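Side-chain contacts in malonate decarboxylase subunit alpha (Acinetobacter baumannii ATCC 17978, PDB 6MPR), which probably transfers the acyl-carrier protein from its acetyl thioester to malonate, releasing acetate, as the alpha subunit of a malonate decarboxylase: residues Gly415-Glu418 / Thr419-Tyr422; Ala253-Gly256 / Ile257-His261; Arg77-Ala80 / Gln81-Pro84; Gly98-Glu101 / His102-Phe106; Ala544-Ile547 / Ala548-Val551. All coordinates share one frame; numbering follows the deposited sequence.

Interaction 1: Gly415-Glu418 / Thr419-Tyr422; sequences GANE and TETY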
loop_
_atom_site.group_PDB
_atom_site.type_symbol
_atom_site.label_atom_id
_atom_site.label_comp_id
_atom_site.label_asym_id
_atom_site.label_seq_id
_atom_site.Cartn_x
_atom_site.Cartn_y
_atom_site.Cartn_z
ATOM N N GLY A 415 -8.492 -28.805 10.256
ATOM C CA GLY A 415 -8.491 -29.837 11.275
ATOM C C GLY A 415 -8.591 -29.350 12.705
ATOM O O GLY A 415 -8.601 -30.185 13.623
ATOM N N ALA A 416 -8.658 -28.038 12.924
ATOM C CA ALA A 416 -8.766 -27.457 14.253
ATOM C C ALA A 416 -10.223 -27.453 14.722
ATOM O O ALA A 416 -11.151 -27.656 13.937
ATOM C CB ALA A 416 -8.191 -26.038 14.244
ATOM N N ASN A 417 -10.421 -27.234 16.027
ATOM C CA ASN A 417 -11.781 -27.091 16.530
ATOM C C ASN A 417 -12.370 -25.760 16.048
ATOM O O ASN A 417 -11.677 -24.920 15.456
ATOM C CB ASN A 417 -11.828 -27.245 18.066
ATOM C CG ASN A 417 -11.263 -26.035 18.847
ATOM O OD1 ASN A 417 -11.097 -24.933 18.333
ATOM N ND2 ASN A 417 -10.986 -26.262 20.121
ATOM N N GLU A 418 -13.670 -25.574 16.301
ATOM C CA GLU A 418 -14.370 -24.408 15.761
ATOM C C GLU A 418 -13.730 -23.110 16.238
ATOM O O GLU A 418 -13.466 -22.201 15.443
ATOM C CB GLU A 418 -15.850 -24.452 16.153
ATOM C CG GLU A 418 -16.660 -23.292 15.586
ATOM C CD GLU A 418 -18.072 -23.240 16.132
ATOM O OE1 GLU A 418 -18.241 -22.975 17.340
ATOM O OE2 GLU A 418 -19.017 -23.471 15.353
ATOM N N THR A 419 -13.458 -23.018 17.540
ATOM C CA THR A 419 -12.878 -21.808 18.112
ATOM C C THR A 419 -11.550 -21.451 17.448
ATOM O O THR A 419 -11.347 -20.311 17.013
ATOM C CB THR A 419 -12.694 -22.004 19.619
ATOM O OG1 THR A 419 -13.979 -22.137 20.234
ATOM C CG2 THR A 419 -11.947 -20.830 20.238
ATOM N N GLU A 420 -10.624 -22.411 17.381
ATOM C CA GLU A 420 -9.311 -22.131 16.813
ATOM C C GLU A 420 -9.399 -21.834 15.321
ATOM O O GLU A 420 -8.598 -21.056 14.795
ATOM C CB GLU A 420 -8.377 -23.307 17.096
ATOM C CG GLU A 420 -8.177 -23.550 18.586
ATOM C CD GLU A 420 -7.733 -22.284 19.327
ATOM O OE1 GLU A 420 -6.751 -21.655 18.881
ATOM O OE2 GLU A 420 -8.367 -21.912 20.344
ATOM N N THR A 421 -10.375 -22.422 14.624
ATOM C CA THR A 421 -10.550 -22.113 13.208
ATOM C C THR A 421 -10.993 -20.668 13.019
ATOM O O THR A 421 -10.542 -19.992 12.085
ATOM C CB THR A 421 -11.551 -23.084 12.578
ATOM O OG1 THR A 421 -11.049 -24.418 12.703
ATOM C CG2 THR A 421 -11.750 -22.778 11.104
ATOM N N TYR A 422 -11.851 -20.169 13.911
ATOM C CA TYR A 422 -12.275 -18.773 13.830
ATOM C C TYR A 422 -11.131 -17.817 14.146
ATOM O O TYR A 422 -11.121 -16.681 13.651
ATOM C CB TYR A 422 -13.462 -18.530 14.766
ATOM C CG TYR A 422 -14.801 -18.849 14.144
ATOM C CD1 TYR A 422 -15.283 -18.105 13.080
ATOM C CD2 TYR A 422 -15.587 -19.884 14.629
ATOM C CE1 TYR A 422 -16.509 -18.390 12.506
ATOM C CE2 TYR A 422 -16.818 -20.176 14.062
ATOM C CZ TYR A 422 -17.269 -19.428 12.998
ATOM O OH TYR A 422 -18.490 -19.702 12.430
HETATM O O HOH W 1 -9.617 -25.841 10.988
HETATM O O HOH W 2 -10.085 -23.778 21.699
HETATM O O HOH W 3 -16.249 -21.458 18.706
HETATM O O HOH W 4 -19.154 -22.010 12.604
#

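Interaction 2: Ala253-Gly256 / Ile257-His261; sequences AIRG and IYEKH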
loop_
_atom_site.group_PDB
_atom_site.type_symbol
_atom_site.label_atom_id
_atom_site.label_comp_id
_atom_site.label_asym_id
_atom_site.label_seq_id
_atom_site.Cartn_x
_atom_site.Cartn_y
_atom_site.Cartn_z
ATOM N N ALA A 253 0.124 -25.231 -13.360
ATOM C CA ALA A 253 -0.360 -24.050 -12.654
ATOM C C ALA A 253 -1.876 -23.922 -12.750
ATOM O O ALA A 253 -2.543 -23.611 -11.759
ATOM C CB ALA A 253 0.317 -22.784 -13.196
ATOM N N ILE A 254 -2.439 -24.145 -13.934
ATOM C CA ILE A 254 -3.874 -23.924 -14.122
ATOM C C ILE A 254 -4.679 -24.984 -13.393
ATOM O O ILE A 254 -5.649 -24.685 -12.688
ATOM C CB ILE A 254 -4.219 -23.899 -15.619
ATOM C CG1 ILE A 254 -3.619 -22.649 -16.253
ATOM C CG2 ILE A 254 -5.738 -23.987 -15.804
ATOM C CD1 ILE A 254 -3.657 -22.605 -17.774
ATOM N N ARG A 255 -4.299 -26.242 -13.572
ATOM C CA ARG A 255 -5.025 -27.356 -12.985
ATOM C C ARG A 255 -4.718 -27.495 -11.496
ATOM O O ARG A 255 -5.630 -27.616 -10.668
ATOM C CB ARG A 255 -4.653 -28.619 -13.755
ATOM C CG ARG A 255 -5.313 -29.888 -13.293
ATOM C CD ARG A 255 -6.675 -30.068 -13.930
ATOM N NE ARG A 255 -7.234 -31.366 -13.583
ATOM C CZ ARG A 255 -8.526 -31.665 -13.648
ATOM N NH1 ARG A 255 -9.404 -30.750 -14.040
ATOM N NH2 ARG A 255 -8.941 -32.879 -13.310
ATOM N N GLY A 256 -3.437 -27.456 -11.135
ATOM C CA GLY A 256 -3.026 -27.738 -9.778
ATOM C C GLY A 256 -3.025 -26.570 -8.815
ATOM O O GLY A 256 -2.846 -26.790 -7.616
ATOM N N ILE A 257 -3.190 -25.337 -9.302
ATOM C CA ILE A 257 -3.222 -24.169 -8.424
ATOM C C ILE A 257 -4.471 -23.320 -8.666
ATOM O O ILE A 257 -5.274 -23.103 -7.747
ATOM C CB ILE A 257 -1.949 -23.315 -8.588
ATOM C CG1 ILE A 257 -0.679 -24.179 -8.430
ATOM C CG2 ILE A 257 -1.949 -22.192 -7.543
ATOM C CD1 ILE A 257 0.635 -23.387 -8.525
ATOM N N TYR A 258 -4.643 -22.816 -9.892
ATOM C CA TYR A 258 -5.738 -21.876 -10.147
ATOM C C TYR A 258 -7.089 -22.560 -9.984
ATOM O O TYR A 258 -7.973 -22.062 -9.273
ATOM C CB TYR A 258 -5.645 -21.271 -11.552
ATOM C CG TYR A 258 -4.442 -20.388 -11.837
ATOM C CD1 TYR A 258 -3.480 -20.127 -10.865
ATOM C CD2 TYR A 258 -4.283 -19.809 -13.093
ATOM C CE1 TYR A 258 -2.380 -19.309 -11.156
ATOM C CE2 TYR A 258 -3.207 -18.996 -13.376
ATOM C CZ TYR A 258 -2.263 -18.755 -12.412
ATOM O OH TYR A 258 -1.199 -17.958 -12.732
ATOM N N GLU A 259 -7.261 -23.703 -10.644
ATOM C CA GLU A 259 -8.496 -24.463 -10.500
ATOM C C GLU A 259 -8.651 -24.990 -9.075
ATOM O O GLU A 259 -9.730 -24.894 -8.479
ATOM C CB GLU A 259 -8.515 -25.619 -11.497
ATOM C CG GLU A 259 -9.858 -26.351 -11.514
ATOM C CD GLU A 259 -9.903 -27.519 -12.480
ATOM O OE1 GLU A 259 -8.875 -27.835 -13.122
ATOM O OE2 GLU A 259 -10.983 -28.124 -12.597
ATOM N N LYS A 260 -7.575 -25.552 -8.519
ATOM C CA LYS A 260 -7.647 -26.210 -7.216
ATOM C C LYS A 260 -8.159 -25.267 -6.139
ATOM O O LYS A 260 -8.970 -25.657 -5.289
ATOM C CB LYS A 260 -6.264 -26.750 -6.825
ATOM C CG LYS A 260 -6.233 -27.421 -5.440
ATOM C CD LYS A 260 -4.842 -27.956 -5.111
ATOM C CE LYS A 260 -4.802 -28.535 -3.699
ATOM N NZ LYS A 260 -5.527 -29.834 -3.607
ATOM N N HIS A 261 -7.686 -24.022 -6.152
ATOM C CA HIS A 261 -8.008 -23.060 -5.109
ATOM C C HIS A 261 -8.992 -21.992 -5.551
ATOM O O HIS A 261 -9.251 -21.059 -4.782
ATOM C CB HIS A 261 -6.727 -22.394 -4.606
ATOM C CG HIS A 261 -5.698 -23.367 -4.134
ATOM N ND1 HIS A 261 -5.859 -24.112 -2.989
ATOM C CD2 HIS A 261 -4.501 -23.726 -4.654
ATOM C CE1 HIS A 261 -4.803 -24.892 -2.819
ATOM N NE2 HIS A 261 -3.963 -24.672 -3.813
#

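Interaction 3: Arg77-Ala80 / Gln81-Pro84; sequences RSLA and QTNP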
loop_
_atom_site.group_PDB
_atom_site.type_symbol
_atom_site.label_atom_id
_atom_site.label_comp_id
_atom_site.label_asym_id
_atom_site.label_seq_id
_atom_site.Cartn_x
_atom_site.Cartn_y
_atom_site.Cartn_z
ATOM N N ARG A 77 20.265 12.473 -18.496
ATOM C CA ARG A 77 21.458 12.776 -19.288
ATOM C C ARG A 77 21.973 14.173 -18.970
ATOM O O ARG A 77 23.192 14.400 -18.910
ATOM C CB ARG A 77 21.167 12.645 -20.790
ATOM C CG ARG A 77 21.019 11.206 -21.289
ATOM C CD ARG A 77 20.793 11.140 -22.809
ATOM N NE ARG A 77 19.386 11.323 -23.183
ATOM C CZ ARG A 77 18.912 12.417 -23.782
ATOM N NH1 ARG A 77 19.724 13.425 -24.076
ATOM N NH2 ARG A 77 17.624 12.509 -24.097
ATOM N N SER A 78 21.055 15.123 -18.752
ATOM C CA SER A 78 21.465 16.489 -18.441
ATOM C C SER A 78 22.093 16.562 -17.057
ATOM O O SER A 78 23.138 17.196 -16.873
ATOM C CB SER A 78 20.268 17.449 -18.544
ATOM O OG SER A 78 19.736 17.529 -19.868
ATOM N N LEU A 79 21.476 15.909 -16.067
ATOM C CA LEU A 79 22.043 15.920 -14.720
ATOM C C LEU A 79 23.474 15.385 -14.718
ATOM O O LEU A 79 24.350 15.934 -14.039
ATOM C CB LEU A 79 21.153 15.100 -13.780
ATOM C CG LEU A 79 21.554 15.098 -12.304
ATOM C CD1 LEU A 79 21.448 16.501 -11.730
ATOM C CD2 LEU A 79 20.669 14.141 -11.521
ATOM N N ALA A 80 23.738 14.341 -15.506
ATOM C CA ALA A 80 25.082 13.779 -15.595
ATOM C C ALA A 80 26.077 14.701 -16.288
ATOM O O ALA A 80 27.274 14.404 -16.258
ATOM C CB ALA A 80 25.034 12.430 -16.318
ATOM N N GLN A 81 25.621 15.798 -16.912
ATOM C CA GLN A 81 26.497 16.786 -17.533
ATOM C C GLN A 81 26.708 18.031 -16.672
ATOM O O GLN A 81 27.424 18.948 -17.097
ATOM C CB GLN A 81 25.944 17.202 -18.898
ATOM C CG GLN A 81 25.852 16.062 -19.892
ATOM C CD GLN A 81 27.203 15.412 -20.143
ATOM O OE1 GLN A 81 28.202 16.097 -20.370
ATOM N NE2 GLN A 81 27.241 14.081 -20.092
ATOM N N THR A 82 26.123 18.084 -15.478
ATOM C CA THR A 82 26.340 19.234 -14.607
ATOM C C THR A 82 27.747 19.205 -14.017
ATOM O O THR A 82 28.452 18.188 -14.040
ATOM C CB THR A 82 25.292 19.279 -13.486
ATOM O OG1 THR A 82 25.346 18.067 -12.717
ATOM C CG2 THR A 82 23.889 19.454 -14.059
ATOM N N ASN A 83 28.144 20.354 -13.489
ATOM C CA ASN A 83 29.470 20.557 -12.917
ATOM C C ASN A 83 29.528 19.924 -11.531
ATOM O O ASN A 83 28.776 20.340 -10.641
ATOM C CB ASN A 83 29.747 22.048 -12.834
ATOM C CG ASN A 83 31.176 22.373 -12.400
ATOM O OD1 ASN A 83 31.876 21.544 -11.818
ATOM N ND2 ASN A 83 31.596 23.601 -12.663
ATOM N N PRO A 84 30.377 18.922 -11.301
ATOM C CA PRO A 84 30.407 18.300 -9.965
ATOM C C PRO A 84 30.960 19.219 -8.876
ATOM O O PRO A 84 30.763 18.920 -7.692
ATOM C CB PRO A 84 31.293 17.059 -10.168
ATOM C CG PRO A 84 31.307 16.835 -11.660
ATOM C CD PRO A 84 31.229 18.206 -12.259
HETATM O O HOH W 5 29.275 16.011 -15.471
#

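Interaction 4: Gly98-Glu101 / His102-Phe106; sequences GRSE and HLDLF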
loop_
_atom_site.group_PDB
_atom_site.type_symbol
_atom_site.label_atom_id
_atom_site.label_comp_id
_atom_site.label_asym_id
_atom_site.label_seq_id
_atom_site.Cartn_x
_atom_site.Cartn_y
_atom_site.Cartn_z
ATOM N N GLY A 98 18.379 1.843 -14.393
ATOM C CA GLY A 98 18.737 1.128 -15.605
ATOM C C GLY A 98 19.592 1.899 -16.599
ATOM O O GLY A 98 20.524 1.327 -17.173
ATOM N N ARG A 99 19.280 3.179 -16.829
ATOM C CA ARG A 99 20.036 3.979 -17.788
ATOM C C ARG A 99 21.505 4.046 -17.385
ATOM O O ARG A 99 21.836 4.087 -16.201
ATOM C CB ARG A 99 19.460 5.400 -17.884
ATOM C CG ARG A 99 17.967 5.511 -18.243
ATOM C CD ARG A 99 17.717 5.553 -19.758
ATOM N NE ARG A 99 18.573 6.526 -20.425
ATOM C CZ ARG A 99 18.767 6.593 -21.742
ATOM N NH1 ARG A 99 18.136 5.756 -22.559
ATOM N NH2 ARG A 99 19.594 7.506 -22.245
ATOM N N SER A 100 22.394 4.047 -18.382
ATOM C CA SER A 100 23.822 4.153 -18.099
ATOM C C SER A 100 24.164 5.447 -17.363
ATOM O O SER A 100 25.007 5.450 -16.459
ATOM C CB SER A 100 24.619 4.063 -19.399
ATOM O OG SER A 100 24.301 5.138 -20.263
ATOM N N GLU A 101 23.542 6.567 -17.745
ATOM C CA GLU A 101 23.878 7.820 -17.073
ATOM C C GLU A 101 23.441 7.829 -15.609
ATOM O O GLU A 101 23.964 8.634 -14.832
ATOM C CB GLU A 101 23.287 9.019 -17.831
ATOM C CG GLU A 101 21.757 9.188 -17.753
ATOM C CD GLU A 101 21.011 8.445 -18.855
ATOM O OE1 GLU A 101 19.774 8.643 -18.980
ATOM O OE2 GLU A 101 21.660 7.671 -19.597
ATOM N N HIS A 102 22.512 6.953 -15.202
ATOM C CA HIS A 102 22.176 6.867 -13.782
ATOM C C HIS A 102 23.408 6.524 -12.965
ATOM O O HIS A 102 23.706 7.169 -11.956
ATOM C CB HIS A 102 21.098 5.817 -13.535
ATOM C CG HIS A 102 19.786 6.145 -14.154
ATOM N ND1 HIS A 102 18.784 5.212 -14.297
ATOM C CD2 HIS A 102 19.302 7.301 -14.663
ATOM C CE1 HIS A 102 17.741 5.774 -14.881
ATOM N NE2 HIS A 102 18.026 7.043 -15.106
ATOM N N LEU A 103 24.143 5.505 -13.398
ATOM C CA LEU A 103 25.331 5.114 -12.667
ATOM C C LEU A 103 26.499 6.047 -12.960
ATOM O O LEU A 103 27.375 6.211 -12.102
ATOM C CB LEU A 103 25.649 3.650 -12.975
ATOM C CG LEU A 103 24.521 2.740 -12.467
ATOM C CD1 LEU A 103 24.778 1.272 -12.760
ATOM C CD2 LEU A 103 24.279 2.948 -10.974
ATOM N N ASP A 104 26.508 6.712 -14.130
ATOM C CA ASP A 104 27.533 7.719 -14.397
ATOM C C ASP A 104 27.525 8.829 -13.342
ATOM O O ASP A 104 28.576 9.419 -13.053
ATOM C CB ASP A 104 27.343 8.335 -15.787
ATOM C CG ASP A 104 27.532 7.330 -16.933
ATOM O OD1 ASP A 104 27.986 6.182 -16.705
ATOM O OD2 ASP A 104 27.208 7.702 -18.083
ATOM N N LEU A 105 26.361 9.121 -12.745
ATOM C CA LEU A 105 26.305 10.142 -11.693
ATOM C C LEU A 105 27.255 9.824 -10.545
ATOM O O LEU A 105 27.852 10.732 -9.948
ATOM C CB LEU A 105 24.883 10.274 -11.150
ATOM C CG LEU A 105 23.820 10.757 -12.127
ATOM C CD1 LEU A 105 22.429 10.549 -11.532
ATOM C CD2 LEU A 105 24.068 12.232 -12.495
ATOM N N PHE A 106 27.381 8.544 -10.198
ATOM C CA PHE A 106 28.248 8.168 -9.087
ATOM C C PHE A 106 29.702 8.131 -9.514
ATOM O O PHE A 106 30.574 8.632 -8.795
ATOM C CB PHE A 106 27.788 6.828 -8.515
ATOM C CG PHE A 106 26.369 6.874 -7.999
ATOM C CD1 PHE A 106 25.290 6.649 -8.849
ATOM C CD2 PHE A 106 26.115 7.180 -6.674
ATOM C CE1 PHE A 106 23.980 6.717 -8.377
ATOM C CE2 PHE A 106 24.823 7.250 -6.195
ATOM C CZ PHE A 106 23.743 7.012 -7.054
HETATM O O HOH W 6 26.316 6.706 -20.290
#

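Interaction 5: Ala544-Ile547 / Ala548-Val551; sequences AKNI and ADLV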
loop_
_atom_site.group_PDB
_atom_site.type_symbol
_atom_site.label_atom_id
_atom_site.label_comp_id
_atom_site.label_asym_id
_atom_site.label_seq_id
_atom_site.Cartn_x
_atom_site.Cartn_y
_atom_site.Cartn_z
ATOM N N ALA A 544 -1.666 -18.457 -29.413
ATOM C CA ALA A 544 -0.867 -17.747 -30.401
ATOM C C ALA A 544 0.544 -18.311 -30.367
ATOM O O ALA A 544 1.129 -18.453 -29.289
ATOM C CB ALA A 544 -0.856 -16.235 -30.129
ATOM N N LYS A 545 1.086 -18.629 -31.542
ATOM C CA LYS A 545 2.416 -19.214 -31.678
ATOM C C LYS A 545 3.515 -18.183 -31.903
ATOM O O LYS A 545 4.700 -18.526 -31.796
ATOM C CB LYS A 545 2.431 -20.209 -32.848
ATOM C CG LYS A 545 1.978 -21.620 -32.504
ATOM C CD LYS A 545 0.516 -21.659 -32.125
ATOM C CE LYS A 545 -0.008 -23.087 -32.096
ATOM N NZ LYS A 545 -1.473 -23.099 -31.837
ATOM N N ASN A 546 3.163 -16.946 -32.228
ATOM C CA ASN A 546 4.158 -15.939 -32.573
ATOM C C ASN A 546 3.498 -14.573 -32.458
ATOM O O ASN A 546 2.300 -14.463 -32.174
ATOM C CB ASN A 546 4.734 -16.185 -33.974
ATOM C CG ASN A 546 3.652 -16.329 -35.039
ATOM O OD1 ASN A 546 2.656 -15.600 -35.044
ATOM N ND2 ASN A 546 3.844 -17.279 -35.947
ATOM N N ILE A 547 4.292 -13.529 -32.704
ATOM C CA ILE A 547 3.798 -12.157 -32.605
ATOM C C ILE A 547 2.718 -11.891 -33.652
ATOM O O ILE A 547 1.689 -11.272 -33.355
ATOM C CB ILE A 547 4.975 -11.166 -32.738
ATOM C CG1 ILE A 547 5.873 -11.189 -31.491
ATOM C CG2 ILE A 547 4.480 -9.769 -33.064
ATOM C CD1 ILE A 547 5.306 -10.462 -30.289
ATOM N N ALA A 548 2.949 -12.323 -34.897
ATOM C CA ALA A 548 1.939 -12.149 -35.940
ATOM C C ALA A 548 0.591 -12.697 -35.489
ATOM O O ALA A 548 -0.459 -12.115 -35.781
ATOM C CB ALA A 548 2.385 -12.835 -37.234
ATOM N N ASP A 549 0.607 -13.808 -34.750
ATOM C CA ASP A 549 -0.634 -14.390 -34.255
ATOM C C ASP A 549 -1.316 -13.466 -33.252
ATOM O O ASP A 549 -2.553 -13.365 -33.230
ATOM C CB ASP A 549 -0.351 -15.751 -33.624
ATOM C CG ASP A 549 -0.308 -16.874 -34.645
ATOM O OD1 ASP A 549 -0.501 -16.607 -35.851
ATOM O OD2 ASP A 549 -0.075 -18.023 -34.230
ATOM N N LEU A 550 -0.526 -12.771 -32.425
ATOM C CA LEU A 550 -1.106 -11.810 -31.497
ATOM C C LEU A 550 -1.722 -10.637 -32.248
ATOM O O LEU A 550 -2.795 -10.151 -31.875
ATOM C CB LEU A 550 -0.051 -11.321 -30.501
ATOM C CG LEU A 550 0.459 -12.399 -29.525
ATOM C CD1 LEU A 550 1.545 -11.860 -28.627
ATOM C CD2 LEU A 550 -0.694 -12.957 -28.702
ATOM N N VAL A 551 -1.064 -10.181 -33.317
ATOM C CA VAL A 551 -1.637 -9.103 -34.123
ATOM C C VAL A 551 -2.984 -9.526 -34.685
ATOM O O VAL A 551 -3.973 -8.780 -34.623
ATOM C CB VAL A 551 -0.670 -8.693 -35.247
ATOM C CG1 VAL A 551 -1.328 -7.662 -36.150
ATOM C CG2 VAL A 551 0.616 -8.161 -34.658
HETATM O O HOH W 7 1.275 -17.513 -37.700
#

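Interaction 1: Gly415-Glu418 / Thr419-Tyr422
Glu418 and Tyr422, one helical turn apart, run side by side in the same direction. The extended chain of Glu418, its CG anti to the backbone N (chi1 -178°), lays CG 3.5 Å from CE2 of the Tyr422 ring, while its carboxyl carbon CD lies in the ring plane at the edge. A water links OE1 of the same carboxylate to the hydroxyl of Thr419. Glu418 and Thr419 also face the second subunit: Lys456 of that subunit forms a salt bridge with Glu418, and its Arg448 bonds to Thr419 OG1. Asn417 works at the start of the helix. Its side-chain oxygen OD1 accepts from Glu420 N at 2.7 Å, almost straight at the hydrogen (177°), and its ND2 reaches the Glu420 carboxylate through a water. The backbone oxygen of Asn417 is gripped twice by Thr421, by N and by OG1, each 2.9 Å from Asn417 O; the hydroxyl comes from above the carbonyl plane. A side-chain acceptor just ahead of the first turn, taking the third residue's N-H, is the classic asparagine N-cap, here opening helix 418-423 at the subunit interface.

Interaction 2: Ala253-Gly256 / Ile257-His261
Arg255 and Glu259 lie alongside each other on one flank of helix 244-261, their planar ends turned 61° apart. Arg255 leaves the backbone with CG anti to N (chi1 -180°) and then bends at chi2 (85°), which swings the guanidinium alongside the Glu259 carboxylate. Glu259 is extended throughout and brings OE1 to 3.1 Å from Arg255 NH1, a salt bridge whose hydrogen bond is weak because the N-H is poorly aimed. The same OE1 also lies against Arg255 CD, at 3.2 Å, so the carboxylate rests beside the bend as well as the charge. The backbone beneath is widened into a pi-type turn: Tyr258 N donates to Ala253 O at 2.9 Å and Glu259 N to Ile254 O at 2.8 Å, both reaching five residues back. Tyr258 sets one ring face over the carbonyl carbon of Ala253, and its OH bonds to His268. Lys260 stretches past Gly256, CD being 3.4 Å from Gly256 O, and meets the ring of Tyr483 in a cation-pi contact. Ala253, Ile254, Arg255 and Tyr258 pack on helix 272-287, whereas Ile257 and Tyr258 lean on strand 363-366, and Ala253 and Ile257 also touch strand 474-477.

Interaction 3: Arg77-Ala80 / Gln81-Pro84
Thr82 holds OG1 between its backbone N and carbonyl carbon (chi1 58°), and this rotation turns the hydroxyl back onto Leu79, three residues earlier. OG1 donates to Leu79 O at 2.7 Å, approaching in the carbonyl plane. The backbone N of Thr82 donates to the same oxygen at 3.1 Å, but from well above that plane, so one carbonyl is gripped from two directions by a single residue. Gln81 carries CG anti to the carbonyl carbon (chi1 -62°), which brings it 3.3 Å from Arg77 O. The pattern is a type I beta turn from Leu79 to Thr82 that carries the chain out of helix 73-79, and the threonine side chain doubles the bond that closes it. One step back, Gln81 N donates to Ser78 O at 2.8 Å, again from above the carbonyl plane. A water bridges the turn, donating to Ala80 O and to Thr82 O, each 2.7 Å away; Ala80 O accepts also from Lys108. Leu79 points away from the turn to pack on Met92 and Leu90 of strand 90-94, while Thr82 rests against Glu53 of helix 48-55 and Leu87.

Interaction 4: Gly98-Glu101 / His102-Phe106
Arg99 and His102 form the close-packed part of this contact. CB of Arg99 sits over one face of the imidazole, 3.5 Å from the centroid of the His102 ring and only 9° off its normal, a CH-pi contact. CG of Arg99 follows at 3.4 Å from His102 CE1, and the further bends at chi2 (-88°) and chi3 then carry the guanidinium off the ring, its plane turned 69° from the imidazole. At the ring's edge, near its plane, Gly98 N makes a weak bond to His102 ND1. The departing guanidinium is received by Glu101: Arg99 NE donates to Glu101 OE1 at 2.8 Å, almost straight and on the syn side of the carboxylate. That oxygen also accepts from Ser76, and two donors on one oxygen probably favour the charged carboxylate. Beyond its link to Glu101, the Arg99 guanidinium makes a cation-pi contact with Tyr230.

These residues lead into helix 100-107, whose first turn is marked by His102 N donating to Arg99 O at 3.1 Å and Asp104 N to Ser100 O at 3.0 Å. The helix packs Leu105 on Leu79 of helix 73-79 and on strand 90-94, with Leu103 on helix 125-131.

On the outer flank the fit is looser and solvent takes part. Ser100 OG and Asp104 OD2 lie 4.4 Å apart, joined by a water 2.6 Å from Ser100 OG that donates to Asp104 OD2. The other carboxylate oxygen, OD1, forms a salt bridge with Arg125. Arg125 also bonds to Ser100 O, so one guanidinium serves two acceptors, Ser100 O and Asp104 OD1, that lie 3.1 Å apart.

Interaction 5: Ala544-Ile547 / Ala548-Val551
Two side-chain acceptors, on Asn546 and Asp549, tie the loop to the beginning of helix 547-553. Asn546, whose CG stands between the backbone N and the carbonyl carbon (chi1 52°), turns OD1 toward Asp549 N, which donates to it at 2.7 Å. In return the carboxylate of Asp549 reaches back beyond Asn546: its OD2 accepts from Lys545 N at 3.0 Å, nearly straight at the hydrogen (166°), through the anti lone pair. The two side chains cross at about a right angle, and a water accepting from Asn546 ND2 and donating to Asp549 OD1 joins their other polar ends. Asn546 is thus the N-cap of the helix, with the returning aspartate bond landing one residue before the cap. Among backbone bonds, Val551 N donates to Ile547 O at 3.0 Å, whereas the bond of Leu550 N to Asn546 O is long and weak.

Apolar contacts line another side. CB of Ala544 meets Leu550 CD2 at 3.6 Å and lies equally close to CB of Asp549, so the residue before the turn is folded onto the helix. Ile547 touches Leu550 more loosely, its CD1 being 4.3 Å from Leu550 CD1. Outside the contact, Ile547 and Val551 both pack on Pro560, and Leu550 on Pro239.

Along the chain the order is interaction 3, 4, 2, 1 and 5. Interactions 3 and 4 are neighbours, with centres about 11 Å apart: helices 73-79 and 100-107 pack against each other beside strand 90-94 of the parallel sheet, Ala80 CA meeting Leu105 CD2 at 3.6 Å. Interaction 2 lies across the chain's centre, about 43 Å from interaction 4 between centres, on a helix packed against the mixed sheet. Interaction 1 is about 26 Å from interaction 2 between centres, at the surface facing the second subunit. Interaction 5 is also about 26 Å from interaction 2. The five contacts mark three helix starts, a helix exit and a widened turn.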